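Side-chain contacts in citrate lyase, subunit 1 (Methanosaeta concilii, PDB 6HXI), which probably turns citrate, CoA and ATP into acetyl-CoA, oxaloacetate, ADP and phosphate as part of ATP citrate lyase: residues Y118-S123 with D129-S134; E180-A185 with V198-F203; G333-I338 with P414-E419. One frame throughout, in Å; residues are numbered along the deposited sequence.

Interaction 1: Y118-S123 with D129-S134; sequences YYVAIS and DNIFFS
Tyr119 and Phe132 lie side by side on one face of a beta hairpin, the antiparallel pair of strands 118-125 and 128-134 in the sheet of the ATP-grasp domain. Tyr119 CE1 rests 3.9 Å from Phe132 CB. The Phe132 ring then leans away from the tyrosine and fills the space beside Ala121. Its chi1 of -55° puts CG beside the backbone N, and this tilts the ring toward the hairpin turn. Phe132 CD2 comes to 3.3 Å from Ala121 O. At the far rim, the ring edge reaches Ser123 CB, 4.2 Å from Phe132 CE2. Ala121 is thus the hollow between the two rings.

The other face carries Val120, Ile122, Ile131 and Phe133. Ile131 fits between two neighbours across the strand gap: its CG1 is 4.0 Å from Ile122 CG1, and its CG2 is 4.1 Å from Val120 CG2. Helix 173-192 lies over this face, with Ile183 and Leu186 on Val120 and Tyr190 on Ile122.

Six backbone hydrogen bonds hold the register in three hydrogen-bonded pairs: Tyr119 with Ser134, Ala121 with Phe132, and Ser123 with Asn130. The bond from Asn130 N to Ser123 O is 2.7 Å long and nearly straight, at 175°.

At the open end of the hairpin, Phe133 turns its edge toward the face of Tyr118 in an offset edge-to-face pair with planes at 63°. Phe133 CZ comes 4.1 Å from Tyr118 CG, while Phe133 CE1 rests 3.8 Å from Tyr118 CB, at the base of the ring.

Interaction 2: E180-A185 with V198-F203; sequences EEFITA and VEINPF
Phe182 and Phe203 form the aromatic part of this contact. The two side chains run antiparallel, one alongside the other. Phe182 CE2 stands 3.8 Å above the Phe203 ring, over its centre. The ring planes meet at 45°, an oblique pairing. Phe182 meets the Phe203 face with one corner of its ring. Phe182 CD2 lies beside that corner, 3.9 Å from Phe203 CE1. The Phe203 side chain is turned with CG between its backbone N and carbonyl carbon (chi1 74°), which presents a ring face to the helix.

The aliphatic part is a single meeting. Ile200 points back at Phe182 and brings CD1 to the edge of the ring, near its plane, 3.7 Å from Phe182 CZ.

This is helix-on-sheet packing in the ATP-grasp domain: helix 173-192 lies against strand 195-206. The chain turns a corner at Asn201 and Pro202, with a cis peptide bond before the proline. Ile200 and Phe203 are three residues apart, yet both send CB toward the helix. Ile210 of the next strand touches both phenylalanines. From the same helix, Leu186 packs on Ile200 and Val179 packs on Phe203.

Hydrogen bonds do not cross between the segments. Within the helix, Glu180 O accepts two: one from Thr184 N at 3.1 Å, and one from Thr184 OG1 at 2.8 Å. The amide reaches the Glu180 carbonyl from one side of its plane, and the hydroxyl of Thr184 reaches it from the other.

Interaction 3: G333-I338 with P414-E419; sequences GKVLLI and PLALEE
Val335 meets Ala416 where the C-terminal helix 412-417 packs on the parallel sheet of the citrate-binding region, an alpha/beta arrangement of the succinyl-CoA synthetase type. Strand 334-338 is an inner strand, between strands 273-275 and 371-376.

The Val335 side chain can be followed outward. Its CA-CB bond heads toward the helix, but CB itself stays back, 4.6 Å from Ala416 CB. The two methyls do the touching. CG1 is anti to the backbone N (chi1 172°) and presses on the alanine: Val335 CG1 is 3.6 Å from Ala416 CB. CG2 is the other branch, beside the backbone N. It faces the helix backbone more loosely, with Val335 CG2 4.1 Å from Ala416 O.

Ala416 acts as a small knob. It has one methyl to offer, and two strand residues share it. The second is Leu337, two places on and on the same face of the sheet. Its CD2 reaches 3.8 Å from Ala416 CB, while Leu336 between them points away from the helix. Tyr374 on the neighbouring strand touches Val335, Leu337 and Ala416 alike, so it lines the same patch.

The side-chain contacts are apolar, and no hydrogen bond crosses. Within 414-419, Glu418 N bonds to Pro414 O.

The strand methyls also meet one another. Val335 CG1 lies 3.8 Å from Leu337 CD2, and with Ala416 CB the two close a triangle of three touching methyl groups.

How the interactions relate
All three contacts are buried, but they differ in kind. Interaction 1 is a strand pair held by backbone hydrogen bonds and buries 574 Å². Interactions 2 and 3 are helix-on-sheet packing without cross-bonds, at 147 and 144 Å². Interactions 1 and 2 share one sheet: strands 118-125 and 195-206 are neighbours, and Tyr118 O probably accepts a hydrogen bond from Phe203 N. The helix of interaction 2 also packs on the face of interaction 1 that carries Val120. Interaction 3 stands apart in the citrate-binding region, its centre about 48 Å from that of interaction 1. Aromatic rings mark the first two, methyl groups the third, where Ala416 is partly exposed.

Interaction 1: Y118-S123 with D129-S134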
ATOM      1  N   TYR C 118      17.461 -42.838 -69.470  1.00 75.50           N
ATOM      2  CA  TYR C 118      17.677 -41.390 -69.546  1.00 73.06           C
ATOM      3  C   TYR C 118      18.306 -40.875 -68.255  1.00 71.38           C
ATOM      4  O   TYR C 118      18.073 -41.433 -67.182  1.00 67.88           O
ATOM      5  CB  TYR C 118      16.383 -40.607 -69.878  1.00 74.13           C
ATOM      6  CG  TYR C 118      15.623 -41.042 -71.122  1.00 78.87           C
ATOM      7  CD1 TYR C 118      16.294 -41.525 -72.244  1.00 82.78           C
ATOM      8  CD2 TYR C 118      14.239 -40.909 -71.198  1.00 79.97           C
ATOM      9  CE1 TYR C 118      15.601 -41.924 -73.386  1.00 86.28           C
ATOM     10  CE2 TYR C 118      13.534 -41.302 -72.337  1.00 83.14           C
ATOM     11  CZ  TYR C 118      14.218 -41.813 -73.429  1.00 93.06           C
ATOM     12  OH  TYR C 118      13.522 -42.201 -74.554  1.00 96.23           O
ATOM     13  N   TYR C 119      19.124 -39.818 -68.370  1.00 67.11           N
ATOM     14  CA  TYR C 119      19.824 -39.204 -67.236  1.00 64.89           C
ATOM     15  C   TYR C 119      19.256 -37.830 -66.935  1.00 65.70           C
ATOM     16  O   TYR C 119      18.996 -37.065 -67.864  1.00 66.59           O
ATOM     17  CB  TYR C 119      21.328 -39.114 -67.571  1.00 67.51           C
ATOM     18  CG  TYR C 119      22.151 -38.178 -66.714  1.00 68.48           C
ATOM     19  CD1 TYR C 119      22.361 -36.854 -67.094  1.00 70.45           C
ATOM     20  CD2 TYR C 119      22.781 -38.633 -65.558  1.00 69.30           C
ATOM     21  CE1 TYR C 119      23.143 -35.994 -66.322  1.00 71.76           C
ATOM     22  CE2 TYR C 119      23.578 -37.787 -64.785  1.00 69.29           C
ATOM     23  CZ  TYR C 119      23.760 -36.471 -65.175  1.00 77.35           C
ATOM     24  OH  TYR C 119      24.558 -35.643 -64.427  1.00 80.14           O
ATOM     25  N   VAL C 120      19.122 -37.501 -65.646  1.00 59.53           N
ATOM     26  CA  VAL C 120      18.687 -36.183 -65.161  1.00 57.23           C
ATOM     27  C   VAL C 120      19.458 -35.802 -63.888  1.00 58.77           C
ATOM     28  O   VAL C 120      19.580 -36.613 -62.972  1.00 57.25           O
ATOM     29  CB  VAL C 120      17.138 -36.008 -65.014  1.00 60.50           C
ATOM     30  CG1 VAL C 120      16.551 -36.924 -63.939  1.00 59.82           C
ATOM     31  CG2 VAL C 120      16.764 -34.554 -64.746  1.00 59.02           C
ATOM     32  N   ALA C 121      19.970 -34.569 -63.837  1.00 55.43           N
ATOM     33  CA  ALA C 121      20.674 -34.066 -62.660  1.00 53.55           C
ATOM     34  C   ALA C 121      20.405 -32.587 -62.404  1.00 54.85           C
ATOM     35  O   ALA C 121      20.412 -31.770 -63.333  1.00 53.14           O
ATOM     36  CB  ALA C 121      22.170 -34.324 -62.776  1.00 55.40           C
ATOM     37  N   ILE C 122      20.166 -32.242 -61.130  1.00 50.13           N
ATOM     38  CA  ILE C 122      19.942 -30.862 -60.729  1.00 47.88           C
ATOM     39  C   ILE C 122      21.012 -30.473 -59.718  1.00 52.23           C
ATOM     40  O   ILE C 122      21.243 -31.170 -58.736  1.00 50.06           O
ATOM     41  CB  ILE C 122      18.494 -30.500 -60.288  1.00 49.55           C
ATOM     42  CG1 ILE C 122      17.424 -31.098 -61.230  1.00 49.36           C
ATOM     43  CG2 ILE C 122      18.327 -28.954 -60.163  1.00 49.21           C
ATOM     44  CD1 ILE C 122      16.022 -31.101 -60.651  1.00 51.92           C
ATOM     45  N   SER C 123      21.698 -29.376 -60.020  1.00 51.14           N
ATOM     46  CA  SER C 123      22.777 -28.784 -59.244  1.00 51.07           C
ATOM     47  C   SER C 123      22.549 -27.284 -59.263  1.00 54.15           C
ATOM     48  O   SER C 123      21.838 -26.788 -60.134  1.00 54.48           O
ATOM     49  CB  SER C 123      24.105 -29.090 -59.927  1.00 56.91           C
ATOM     50  OG  SER C 123      25.139 -29.189 -58.968  1.00 70.12           O
ATOM     51  N   ASP C 129      19.649 -22.622 -60.638  1.00 49.78           N
ATOM     52  CA  ASP C 129      19.764 -24.083 -60.696  1.00 48.97           C
ATOM     53  C   ASP C 129      19.946 -24.539 -62.131  1.00 54.76           C
ATOM     54  O   ASP C 129      19.394 -23.932 -63.050  1.00 55.84           O
ATOM     55  CB  ASP C 129      18.522 -24.748 -60.081  1.00 49.64           C
ATOM     56  CG  ASP C 129      18.101 -24.129 -58.754  1.00 62.00           C
ATOM     57  OD1 ASP C 129      18.986 -23.888 -57.902  1.00 61.59           O
ATOM     58  OD2 ASP C 129      16.887 -23.876 -58.574  1.00 67.35           O
ATOM     59  N   ASN C 130      20.742 -25.590 -62.332  1.00 50.80           N
ATOM     60  CA  ASN C 130      20.974 -26.144 -63.659  1.00 51.82           C
ATOM     61  C   ASN C 130      20.444 -27.569 -63.726  1.00 55.40           C
ATOM     62  O   ASN C 130      20.772 -28.381 -62.866  1.00 52.69           O
ATOM     63  CB  ASN C 130      22.455 -26.094 -64.020  1.00 52.37           C
ATOM     64  CG  ASN C 130      23.011 -24.698 -64.075  1.00 63.92           C
ATOM     65  OD1 ASN C 130      22.549 -23.853 -64.843  1.00 52.33           O
ATOM     66  ND2 ASN C 130      24.012 -24.422 -63.244  1.00 58.96           N
ATOM     67  N   ILE C 131      19.591 -27.847 -64.722  1.00 53.62           N
ATOM     68  CA  ILE C 131      19.029 -29.174 -64.987  1.00 53.29           C
ATOM     69  C   ILE C 131      19.818 -29.773 -66.157  1.00 58.95           C
ATOM     70  O   ILE C 131      19.987 -29.115 -67.178  1.00 61.27           O
ATOM     71  CB  ILE C 131      17.496 -29.122 -65.273  1.00 55.66           C
ATOM     72  CG1 ILE C 131      16.737 -28.401 -64.114  1.00 53.79           C
ATOM     73  CG2 ILE C 131      16.927 -30.542 -65.550  1.00 55.74           C
ATOM     74  CD1 ILE C 131      15.306 -28.022 -64.399  1.00 54.64           C
ATOM     75  N   PHE C 132      20.316 -30.993 -65.996  1.00 55.91           N
ATOM     76  CA  PHE C 132      21.093 -31.705 -67.014  1.00 57.41           C
ATOM     77  C   PHE C 132      20.297 -32.910 -67.479  1.00 63.12           C
ATOM     78  O   PHE C 132      19.721 -33.615 -66.648  1.00 62.72           O
ATOM     79  CB  PHE C 132      22.477 -32.116 -66.469  1.00 58.85           C
ATOM     80  CG  PHE C 132      23.277 -30.955 -65.925  1.00 59.55           C
ATOM     81  CD1 PHE C 132      24.009 -30.135 -66.774  1.00 64.79           C
ATOM     82  CD2 PHE C 132      23.271 -30.658 -64.570  1.00 60.12           C
ATOM     83  CE1 PHE C 132      24.727 -29.039 -66.274  1.00 65.38           C
ATOM     84  CE2 PHE C 132      23.984 -29.559 -64.072  1.00 63.04           C
ATOM     85  CZ  PHE C 132      24.714 -28.764 -64.927  1.00 62.49           C
ATOM     86  N   PHE C 133      20.204 -33.107 -68.805  1.00 60.68           N
ATOM     87  CA  PHE C 133      19.464 -34.218 -69.378  1.00 61.61           C
ATOM     88  C   PHE C 133      20.210 -34.832 -70.554  1.00 71.89           C
ATOM     89  O   PHE C 133      20.777 -34.110 -71.382  1.00 72.56           O
ATOM     90  CB  PHE C 133      18.029 -33.797 -69.791  1.00 62.62           C
ATOM     91  CG  PHE C 133      17.214 -34.891 -70.454  1.00 65.48           C
ATOM     92  CD1 PHE C 133      16.537 -35.836 -69.694  1.00 67.16           C
ATOM     93  CD2 PHE C 133      17.139 -34.985 -71.840  1.00 71.27           C
ATOM     94  CE1 PHE C 133      15.822 -36.868 -70.301  1.00 69.50           C
ATOM     95  CE2 PHE C 133      16.424 -36.025 -72.452  1.00 75.37           C
ATOM     96  CZ  PHE C 133      15.750 -36.947 -71.677  1.00 72.51           C
ATOM     97  N   SER C 134      20.161 -36.167 -70.647  1.00 71.99           N
ATOM     98  CA  SER C 134      20.728 -36.932 -71.757  1.00 75.92           C
ATOM     99  C   SER C 134      19.907 -38.198 -72.010  1.00 82.59           C
ATOM    100  O   SER C 134      19.155 -38.636 -71.128  1.00 79.70           O
ATOM    101  CB  SER C 134      22.195 -37.270 -71.505  1.00 81.93           C
ATOM    102  OG  SER C 134      22.804 -37.752 -72.695  1.00 93.01           O
TER

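Interaction 2: E180-A185 with V198-F203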
ATOM      1  N   GLU C 180       9.480 -33.608 -70.019  1.00 64.65           N
ATOM      2  CA  GLU C 180       9.333 -32.164 -69.771  1.00 63.29           C
ATOM      3  C   GLU C 180       8.609 -31.976 -68.429  1.00 65.22           C
ATOM      4  O   GLU C 180       9.108 -31.254 -67.575  1.00 62.64           O
ATOM      5  CB  GLU C 180       8.532 -31.517 -70.924  1.00 66.76           C
ATOM      6  CG  GLU C 180       8.048 -30.094 -70.684  1.00 76.05           C
ATOM      7  CD  GLU C 180       7.134 -29.528 -71.758  1.00103.69           C
ATOM      8  OE1 GLU C 180       6.279 -30.280 -72.281  1.00118.25           O
ATOM      9  OE2 GLU C 180       7.254 -28.319 -72.059  1.00 93.44           O
ATOM     10  N   GLU C 181       7.482 -32.698 -68.233  1.00 63.03           N
ATOM     11  CA  GLU C 181       6.663 -32.682 -67.029  1.00 62.32           C
ATOM     12  C   GLU C 181       7.406 -33.287 -65.831  1.00 64.30           C
ATOM     13  O   GLU C 181       7.297 -32.752 -64.715  1.00 62.56           O
ATOM     14  CB  GLU C 181       5.320 -33.391 -67.273  1.00 65.73           C
ATOM     15  CG  GLU C 181       4.246 -32.464 -67.832  1.00 81.57           C
ATOM     16  CD  GLU C 181       3.338 -33.013 -68.924  1.00118.92           C
ATOM     17  OE1 GLU C 181       2.672 -34.051 -68.694  1.00117.05           O
ATOM     18  OE2 GLU C 181       3.250 -32.367 -69.995  1.00117.31           O
ATOM     19  N   PHE C 182       8.166 -34.387 -66.066  1.00 59.04           N
ATOM     20  CA  PHE C 182       8.920 -35.061 -65.014  1.00 56.43           C
ATOM     21  C   PHE C 182      10.069 -34.222 -64.464  1.00 59.36           C
ATOM     22  O   PHE C 182      10.245 -34.161 -63.231  1.00 58.61           O
ATOM     23  CB  PHE C 182       9.401 -36.459 -65.461  1.00 58.24           C
ATOM     24  CG  PHE C 182      10.427 -37.088 -64.545  1.00 57.85           C
ATOM     25  CD1 PHE C 182      10.075 -37.523 -63.274  1.00 59.24           C
ATOM     26  CD2 PHE C 182      11.764 -37.166 -64.922  1.00 59.72           C
ATOM     27  CE1 PHE C 182      11.031 -38.055 -62.411  1.00 58.81           C
ATOM     28  CE2 PHE C 182      12.722 -37.693 -64.054  1.00 61.04           C
ATOM     29  CZ  PHE C 182      12.346 -38.141 -62.807  1.00 58.29           C
ATOM     30  N   ILE C 183      10.853 -33.582 -65.354  1.00 56.13           N
ATOM     31  CA  ILE C 183      12.014 -32.777 -64.925  1.00 55.15           C
ATOM     32  C   ILE C 183      11.555 -31.428 -64.332  1.00 57.71           C
ATOM     33  O   ILE C 183      12.252 -30.880 -63.467  1.00 55.18           O
ATOM     34  CB  ILE C 183      13.130 -32.653 -66.002  1.00 59.09           C
ATOM     35  CG1 ILE C 183      12.758 -31.686 -67.153  1.00 61.12           C
ATOM     36  CG2 ILE C 183      13.532 -34.056 -66.538  1.00 59.89           C
ATOM     37  CD1 ILE C 183      13.948 -31.384 -68.114  1.00 72.21           C
ATOM     38  N   THR C 184      10.344 -30.943 -64.741  1.00 54.86           N
ATOM     39  CA  THR C 184       9.727 -29.717 -64.207  1.00 54.22           C
ATOM     40  C   THR C 184       9.316 -29.982 -62.753  1.00 56.68           C
ATOM     41  O   THR C 184       9.549 -29.135 -61.891  1.00 55.61           O
ATOM     42  CB  THR C 184       8.570 -29.230 -65.121  1.00 59.53           C
ATOM     43  OG1 THR C 184       9.133 -28.777 -66.355  1.00 62.83           O
ATOM     44  CG2 THR C 184       7.754 -28.090 -64.513  1.00 58.26           C
ATOM     45  N   ALA C 185       8.725 -31.173 -62.496  1.00 53.27           N
ATOM     46  CA  ALA C 185       8.299 -31.653 -61.179  1.00 52.16           C
ATOM     47  C   ALA C 185       9.520 -31.912 -60.292  1.00 54.13           C
ATOM     48  O   ALA C 185       9.503 -31.570 -59.108  1.00 51.80           O
ATOM     49  CB  ALA C 185       7.492 -32.931 -61.333  1.00 54.04           C
ATOM     50  N   VAL C 198      20.838 -33.602 -56.962  1.00 48.28           N
ATOM     51  CA  VAL C 198      20.010 -34.768 -57.286  1.00 49.37           C
ATOM     52  C   VAL C 198      20.468 -35.342 -58.615  1.00 54.55           C
ATOM     53  O   VAL C 198      20.720 -34.590 -59.558  1.00 53.60           O
ATOM     54  CB  VAL C 198      18.461 -34.551 -57.191  1.00 53.28           C
ATOM     55  CG1 VAL C 198      17.933 -33.609 -58.278  1.00 52.78           C
ATOM     56  CG2 VAL C 198      17.716 -35.872 -57.241  1.00 53.93           C
ATOM     57  N   GLU C 199      20.611 -36.663 -58.680  1.00 54.21           N
ATOM     58  CA  GLU C 199      21.013 -37.354 -59.893  1.00 56.13           C
ATOM     59  C   GLU C 199      20.246 -38.658 -60.042  1.00 62.66           C
ATOM     60  O   GLU C 199      20.322 -39.522 -59.166  1.00 62.86           O
ATOM     61  CB  GLU C 199      22.515 -37.625 -59.879  1.00 59.17           C
ATOM     62  CG  GLU C 199      23.049 -38.292 -61.135  1.00 72.70           C
ATOM     63  CD  GLU C 199      24.331 -39.053 -60.885  1.00110.37           C
ATOM     64  OE1 GLU C 199      25.380 -38.396 -60.683  1.00113.70           O
ATOM     65  OE2 GLU C 199      24.280 -40.304 -60.840  1.00116.00           O
ATOM     66  N   ILE C 200      19.508 -38.790 -61.154  1.00 59.66           N
ATOM     67  CA  ILE C 200      18.790 -40.000 -61.508  1.00 60.43           C
ATOM     68  C   ILE C 200      19.478 -40.501 -62.772  1.00 66.74           C
ATOM     69  O   ILE C 200      19.273 -39.965 -63.871  1.00 65.23           O
ATOM     70  CB  ILE C 200      17.252 -39.854 -61.628  1.00 62.47           C
ATOM     71  CG1 ILE C 200      16.663 -39.153 -60.373  1.00 60.43           C
ATOM     72  CG2 ILE C 200      16.632 -41.244 -61.820  1.00 64.29           C
ATOM     73  CD1 ILE C 200      15.333 -38.514 -60.582  1.00 62.42           C
ATOM     74  N   ASN C 201      20.384 -41.472 -62.562  1.00 65.27           N
ATOM     75  CA  ASN C 201      21.228 -42.048 -63.584  1.00 66.76           C
ATOM     76  C   ASN C 201      21.257 -43.576 -63.476  1.00 74.05           C
ATOM     77  O   ASN C 201      22.107 -44.139 -62.776  1.00 76.37           O
ATOM     78  CB  ASN C 201      22.647 -41.447 -63.505  1.00 66.18           C
ATOM     79  CG  ASN C 201      23.552 -41.797 -64.663  1.00 87.38           C
ATOM     80  OD1 ASN C 201      23.118 -41.964 -65.809  1.00 76.46           O
ATOM     81  ND2 ASN C 201      24.849 -41.840 -64.396  1.00 84.52           N
ATOM     82  N   PRO C 202      20.319 -44.269 -64.147  1.00 69.80           N
ATOM     83  CA  PRO C 202      19.295 -43.753 -65.066  1.00 68.56           C
ATOM     84  C   PRO C 202      17.843 -43.749 -64.530  1.00 72.19           C
ATOM     85  O   PRO C 202      17.557 -44.260 -63.445  1.00 71.09           O
ATOM     86  CB  PRO C 202      19.443 -44.721 -66.254  1.00 72.22           C
ATOM     87  CG  PRO C 202      19.899 -46.057 -65.614  1.00 78.35           C
ATOM     88  CD  PRO C 202      20.340 -45.741 -64.186  1.00 73.37           C
ATOM     89  N   PHE C 203      16.934 -43.132 -65.290  1.00 69.31           N
ATOM     90  CA  PHE C 203      15.500 -43.191 -65.057  1.00 69.54           C
ATOM     91  C   PHE C 203      14.863 -43.864 -66.286  1.00 76.86           C
ATOM     92  O   PHE C 203      15.493 -43.910 -67.341  1.00 76.52           O
ATOM     93  CB  PHE C 203      14.871 -41.830 -64.699  1.00 69.48           C
ATOM     94  CG  PHE C 203      14.671 -40.782 -65.769  1.00 70.85           C
ATOM     95  CD1 PHE C 203      13.482 -40.718 -66.489  1.00 74.48           C
ATOM     96  CD2 PHE C 203      15.610 -39.777 -65.960  1.00 72.10           C
ATOM     97  CE1 PHE C 203      13.275 -39.717 -67.443  1.00 75.46           C
ATOM     98  CE2 PHE C 203      15.399 -38.770 -66.914  1.00 74.78           C
ATOM     99  CZ  PHE C 203      14.230 -38.747 -67.645  1.00 73.71           C
TER

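Interaction 3: G333-I338 with P414-E419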
ATOM      1  N   GLY C 333      54.338 -37.923 -25.500  1.00 84.71           N
ATOM      2  CA  GLY C 333      53.181 -37.229 -24.957  1.00 80.41           C
ATOM      3  C   GLY C 333      52.169 -36.924 -26.037  1.00 78.96           C
ATOM      4  O   GLY C 333      52.139 -37.583 -27.082  1.00 78.69           O
ATOM      5  N   LYS C 334      51.335 -35.918 -25.783  1.00 71.47           N
ATOM      6  CA  LYS C 334      50.316 -35.413 -26.700  1.00 67.84           C
ATOM      7  C   LYS C 334      50.304 -33.895 -26.602  1.00 68.35           C
ATOM      8  O   LYS C 334      50.620 -33.355 -25.547  1.00 67.71           O
ATOM      9  CB  LYS C 334      48.931 -36.002 -26.389  1.00 68.79           C
ATOM     10  CG  LYS C 334      48.738 -37.380 -26.992  1.00 76.76           C
ATOM     11  CD  LYS C 334      47.457 -38.044 -26.559  1.00 77.87           C
ATOM     12  CE  LYS C 334      47.340 -39.393 -27.226  1.00 77.71           C
ATOM     13  NZ  LYS C 334      46.209 -40.184 -26.688  1.00 80.61           N
ATOM     14  N   VAL C 335      49.975 -33.204 -27.693  1.00 63.44           N
ATOM     15  CA  VAL C 335      49.919 -31.739 -27.706  1.00 62.06           C
ATOM     16  C   VAL C 335      48.486 -31.209 -27.943  1.00 64.53           C
ATOM     17  O   VAL C 335      47.788 -31.698 -28.838  1.00 63.55           O
ATOM     18  CB  VAL C 335      50.952 -31.159 -28.708  1.00 66.74           C
ATOM     19  CG1 VAL C 335      50.767 -29.668 -28.886  1.00 65.24           C
ATOM     20  CG2 VAL C 335      52.383 -31.460 -28.270  1.00 68.49           C
ATOM     21  N   LEU C 336      48.046 -30.221 -27.112  1.00 61.15           N
ATOM     22  CA  LEU C 336      46.754 -29.524 -27.226  1.00 58.24           C
ATOM     23  C   LEU C 336      46.982 -28.072 -27.678  1.00 58.77           C
ATOM     24  O   LEU C 336      47.550 -27.278 -26.929  1.00 56.43           O
ATOM     25  CB  LEU C 336      45.904 -29.574 -25.931  1.00 57.41           C
ATOM     26  CG  LEU C 336      44.515 -28.845 -25.950  1.00 59.39           C
ATOM     27  CD1 LEU C 336      43.597 -29.306 -27.129  1.00 58.68           C
ATOM     28  CD2 LEU C 336      43.789 -28.998 -24.619  1.00 58.28           C
ATOM     29  N   LEU C 337      46.526 -27.746 -28.907  1.00 53.94           N
ATOM     30  CA  LEU C 337      46.674 -26.414 -29.491  1.00 52.16           C
ATOM     31  C   LEU C 337      45.374 -25.630 -29.426  1.00 53.86           C
ATOM     32  O   LEU C 337      44.454 -25.875 -30.204  1.00 52.91           O
ATOM     33  CB  LEU C 337      47.217 -26.495 -30.933  1.00 52.15           C
ATOM     34  CG  LEU C 337      48.545 -27.249 -31.126  1.00 57.32           C
ATOM     35  CD1 LEU C 337      48.779 -27.551 -32.583  1.00 57.30           C
ATOM     36  CD2 LEU C 337      49.720 -26.456 -30.582  1.00 60.32           C
ATOM     37  N   ILE C 338      45.302 -24.706 -28.463  1.00 50.47           N
ATOM     38  CA  ILE C 338      44.158 -23.816 -28.225  1.00 48.54           C
ATOM     39  C   ILE C 338      44.465 -22.496 -28.906  1.00 51.72           C
ATOM     40  O   ILE C 338      44.996 -21.561 -28.298  1.00 50.76           O
ATOM     41  CB  ILE C 338      43.809 -23.666 -26.713  1.00 51.61           C
ATOM     42  CG1 ILE C 338      43.865 -25.049 -25.974  1.00 53.34           C
ATOM     43  CG2 ILE C 338      42.431 -22.957 -26.567  1.00 48.94           C
ATOM     44  CD1 ILE C 338      43.559 -25.064 -24.496  1.00 62.91           C
ATOM     45  N   PRO C 414      54.790 -24.708 -34.873  1.00 66.81           N
ATOM     46  CA  PRO C 414      56.188 -25.189 -34.868  1.00 69.48           C
ATOM     47  C   PRO C 414      56.790 -25.277 -33.465  1.00 74.30           C
ATOM     48  O   PRO C 414      57.572 -26.182 -33.203  1.00 74.71           O
ATOM     49  CB  PRO C 414      56.924 -24.158 -35.727  1.00 71.79           C
ATOM     50  CG  PRO C 414      55.857 -23.475 -36.516  1.00 73.98           C
ATOM     51  CD  PRO C 414      54.693 -23.425 -35.594  1.00 67.24           C
ATOM     52  N   LEU C 415      56.377 -24.373 -32.554  1.00 71.24           N
ATOM     53  CA  LEU C 415      56.791 -24.315 -31.141  1.00 72.49           C
ATOM     54  C   LEU C 415      56.447 -25.623 -30.387  1.00 77.28           C
ATOM     55  O   LEU C 415      57.173 -26.023 -29.468  1.00 78.49           O
ATOM     56  CB  LEU C 415      56.090 -23.106 -30.462  1.00 70.36           C
ATOM     57  CG  LEU C 415      56.969 -22.027 -29.775  1.00 75.39           C
ATOM     58  CD1 LEU C 415      57.976 -21.371 -30.744  1.00 76.22           C
ATOM     59  CD2 LEU C 415      56.095 -20.940 -29.158  1.00 74.88           C
ATOM     60  N   ALA C 416      55.356 -26.285 -30.804  1.00 72.28           N
ATOM     61  CA  ALA C 416      54.865 -27.530 -30.215  1.00 73.04           C
ATOM     62  C   ALA C 416      55.321 -28.805 -30.948  1.00 80.42           C
ATOM     63  O   ALA C 416      55.506 -29.839 -30.301  1.00 81.59           O
ATOM     64  CB  ALA C 416      53.349 -27.492 -30.154  1.00 71.36           C
ATOM     65  N   LEU C 417      55.467 -28.740 -32.286  1.00 77.90           N
ATOM     66  CA  LEU C 417      55.819 -29.889 -33.123  1.00 80.01           C
ATOM     67  C   LEU C 417      57.302 -30.019 -33.469  1.00 89.35           C
ATOM     68  O   LEU C 417      57.732 -31.125 -33.823  1.00 90.15           O
ATOM     69  CB  LEU C 417      54.968 -29.910 -34.409  1.00 78.66           C
ATOM     70  CG  LEU C 417      53.441 -29.904 -34.221  1.00 80.76           C
ATOM     71  CD1 LEU C 417      52.720 -29.954 -35.550  1.00 79.99           C
ATOM     72  CD2 LEU C 417      52.991 -31.046 -33.349  1.00 83.06           C
ATOM     73  N   GLU C 418      58.084 -28.920 -33.377  1.00 89.00           N
ATOM     74  CA  GLU C 418      59.534 -28.940 -33.666  1.00 92.68           C
ATOM     75  C   GLU C 418      60.376 -29.062 -32.382  1.00 99.28           C
ATOM     76  O   GLU C 418      61.281 -29.901 -32.333  1.00101.71           O
ATOM     77  CB  GLU C 418      59.982 -27.716 -34.498  1.00 93.82           C
ATOM     78  CG  GLU C 418      59.291 -27.571 -35.844  1.00102.28           C
ATOM     79  CD  GLU C 418      59.935 -28.343 -36.977  1.00129.09           C
ATOM     80  OE1 GLU C 418      60.925 -27.832 -37.551  1.00121.80           O
ATOM     81  OE2 GLU C 418      59.434 -29.442 -37.312  1.00128.04           O
ATOM     82  N   GLU C 419      60.139 -28.149 -31.397  1.00 95.00           N
ATOM     83  CA  GLU C 419      60.769 -28.015 -30.066  1.00132.99           C
ATOM     84  C   GLU C 419      60.433 -26.669 -29.431  1.00160.16           C
ATOM     85  O   GLU C 419      60.387 -25.656 -30.127  1.00123.92           O
ATOM     86  CB  GLU C 419      62.303 -28.277 -30.047  1.00137.45           C
ATOM     87  CG  GLU C 419      63.158 -27.428 -30.977  1.00148.80           C
ATOM     88  CD  GLU C 419      64.458 -28.092 -31.388  1.00172.44           C
ATOM     89  OE1 GLU C 419      65.373 -28.190 -30.539  1.00168.94           O
ATOM     90  OE2 GLU C 419      64.560 -28.525 -32.559  1.00166.01           O
TER